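Local coordinates for protein organophosphorus hydrolase (Pseudomonas pseudoalcaligenes, PDB 4LE6) that probably hydrolyses organophosphate triesters with a two-zinc centre, as a phosphotriesterase of the metallo-beta-lactamase superfamily, at residues D133-T138 with P155-A160. Sequence-based numbering, arbitrary orientation.
Sequences DTVLLT and PAYPNA
With CG1 anti to the backbone N (chi1 176°), Val135 sends its other methyl, CG2, to Ala160 and Tyr157. Val135 CG2 lies 3.7 Å from Ala160 CB and 4.0 Å from Tyr157 CB, the three carbons forming a compact triangle; the valine and tyrosine side chains cross at about a right angle. The ring also packs on Leu102 of strand 100-103 and on helix 118-124. A type I beta turn, Tyr157 to Ala160, is closed by Ala160 N to Tyr157 O at 3.1 Å and delivers the chain to strand 161-163, parallel neighbour of strand 134-136 at the edge of one sheet of the metallo-beta-lactamase sandwich. The Val135 side chain is about 9 Å from that of zinc ligand His144. Ala160 CA lies 3.4 Å from Asp133 O in a CA-H...O contact. One water donates to Asp133 O and to Asn159 O, 2.8 Å each. The CB of Asp133 points away from 155-160; its carboxylate accepts from Thr134 OG1, Asn99 ND2 and Leu100 N. Direct hydrogen bonding begins one residue later, at Thr161: here apolar packing, the CA-H...O contact and a water shared by two carbonyl acceptors that cannot bond each other hold the segments together.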
loop_
_atom_site.group_PDB
_atom_site.type_symbol
_atom_site.label_atom_id
_atom_site.label_comp_id
_atom_site.label_asym_id
_atom_site.label_seq_id
_atom_site.Cartn_x
_atom_site.Cartn_y
_atom_site.Cartn_z
ATOM N N ASP A 133 2.032 5.159 -27.091
ATOM C CA ASP A 133 2.832 5.646 -28.222
ATOM C C ASP A 133 4.338 5.483 -27.989
ATOM O O ASP A 133 5.131 5.548 -28.925
ATOM C CB ASP A 133 2.506 7.117 -28.549
ATOM C CG ASP A 133 2.948 8.072 -27.447
ATOM O OD1 ASP A 133 4.158 8.349 -27.335
ATOM O OD2 ASP A 133 2.086 8.554 -26.688
ATOM N N THR A 134 4.731 5.245 -26.746
ATOM C CA THR A 134 6.130 5.029 -26.411
ATOM C C THR A 134 6.248 3.966 -25.323
ATOM O O THR A 134 5.483 3.983 -24.357
ATOM C CB THR A 134 6.790 6.296 -25.849
ATOM O OG1 THR A 134 6.578 7.397 -26.735
ATOM C CG2 THR A 134 8.287 6.085 -25.674
ATOM N N VAL A 135 7.199 3.048 -25.494
ATOM C CA VAL A 135 7.580 2.111 -24.441
ATOM C C VAL A 135 9.060 2.332 -24.123
ATOM O O VAL A 135 9.888 2.291 -25.029
ATOM C CB VAL A 135 7.359 0.646 -24.858
ATOM C CG1 VAL A 135 7.864 -0.308 -23.768
ATOM C CG2 VAL A 135 5.876 0.377 -25.132
ATOM N N LEU A 136 9.384 2.604 -22.857
ATOM C CA LEU A 136 10.773 2.752 -22.425
ATOM C C LEU A 136 11.149 1.536 -21.596
ATOM O O LEU A 136 10.466 1.213 -20.629
ATOM C CB LEU A 136 10.958 4.008 -21.562
ATOM C CG LEU A 136 10.341 5.303 -22.090
ATOM C CD1 LEU A 136 10.413 6.395 -21.031
ATOM C CD2 LEU A 136 11.032 5.726 -23.364
ATOM N N LEU A 137 12.234 0.859 -21.950
ATOM C CA LEU A 137 12.684 -0.283 -21.161
ATOM C C LEU A 137 13.840 0.134 -20.271
ATOM O O LEU A 137 14.817 0.708 -20.774
ATOM C CB LEU A 137 13.161 -1.400 -22.087
ATOM C CG LEU A 137 12.095 -2.044 -22.973
ATOM C CD1 LEU A 137 12.759 -3.110 -23.830
ATOM C CD2 LEU A 137 10.987 -2.630 -22.128
ATOM N N THR A 138 13.766 -0.158 -18.965
ATOM C CA THR A 138 14.901 0.142 -18.085
ATOM C C THR A 138 16.074 -0.764 -18.457
ATOM O O THR A 138 17.219 -0.341 -18.417
ATOM C CB THR A 138 14.565 -0.008 -16.590
ATOM O OG1 THR A 138 14.079 -1.331 -16.327
ATOM C CG2 THR A 138 13.507 0.992 -16.219
ATOM N N PRO A 155 2.494 -7.959 -31.417
ATOM C CA PRO A 155 3.059 -6.929 -30.531
ATOM C C PRO A 155 2.059 -6.508 -29.452
ATOM O O PRO A 155 0.910 -6.229 -29.765
ATOM C CB PRO A 155 3.325 -5.753 -31.477
ATOM C CG PRO A 155 3.248 -6.317 -32.876
ATOM C CD PRO A 155 2.304 -7.465 -32.795
ATOM N N ALA A 156 2.470 -6.476 -28.190
ATOM C CA ALA A 156 1.563 -6.060 -27.141
ATOM C C ALA A 156 1.170 -4.587 -27.317
ATOM O O ALA A 156 0.013 -4.221 -27.094
ATOM C CB ALA A 156 2.189 -6.288 -25.781
ATOM N N TYR A 157 2.135 -3.763 -27.739
ATOM C CA TYR A 157 1.952 -2.313 -27.911
ATOM C C TYR A 157 2.283 -1.926 -29.360
ATOM O O TYR A 157 3.335 -1.358 -29.657
ATOM C CB TYR A 157 2.785 -1.565 -26.868
ATOM C CG TYR A 157 2.401 -2.060 -25.499
ATOM C CD1 TYR A 157 1.202 -1.652 -24.907
ATOM C CD2 TYR A 157 3.164 -2.997 -24.831
ATOM C CE1 TYR A 157 0.804 -2.137 -23.699
ATOM C CE2 TYR A 157 2.759 -3.496 -23.583
ATOM C CZ TYR A 157 1.584 -3.059 -23.028
ATOM O OH TYR A 157 1.151 -3.522 -21.790
ATOM N N PRO A 158 1.369 -2.254 -30.273
ATOM C CA PRO A 158 1.658 -2.221 -31.715
ATOM C C PRO A 158 1.887 -0.829 -32.304
ATOM O O PRO A 158 2.360 -0.727 -33.440
ATOM C CB PRO A 158 0.395 -2.835 -32.330
ATOM C CG PRO A 158 -0.688 -2.529 -31.353
ATOM C CD PRO A 158 -0.002 -2.722 -30.005
ATOM N N ASN A 159 1.514 0.222 -31.582
ATOM C CA ASN A 159 1.680 1.574 -32.091
ATOM C C ASN A 159 2.797 2.335 -31.388
ATOM O O ASN A 159 2.970 3.538 -31.612
ATOM C CB ASN A 159 0.361 2.325 -31.968
ATOM C CG ASN A 159 -0.755 1.628 -32.716
ATOM O OD1 ASN A 159 -0.546 1.084 -33.802
ATOM N ND2 ASN A 159 -1.939 1.627 -32.138
ATOM N N ALA A 160 3.560 1.627 -30.557
ATOM C CA ALA A 160 4.548 2.268 -29.717
ATOM C C ALA A 160 5.921 2.293 -30.345
ATOM O O ALA A 160 6.345 1.357 -31.032
ATOM C CB ALA A 160 4.620 1.592 -28.350
HETATM O O HOH W 1 4.808 5.594 -31.686
#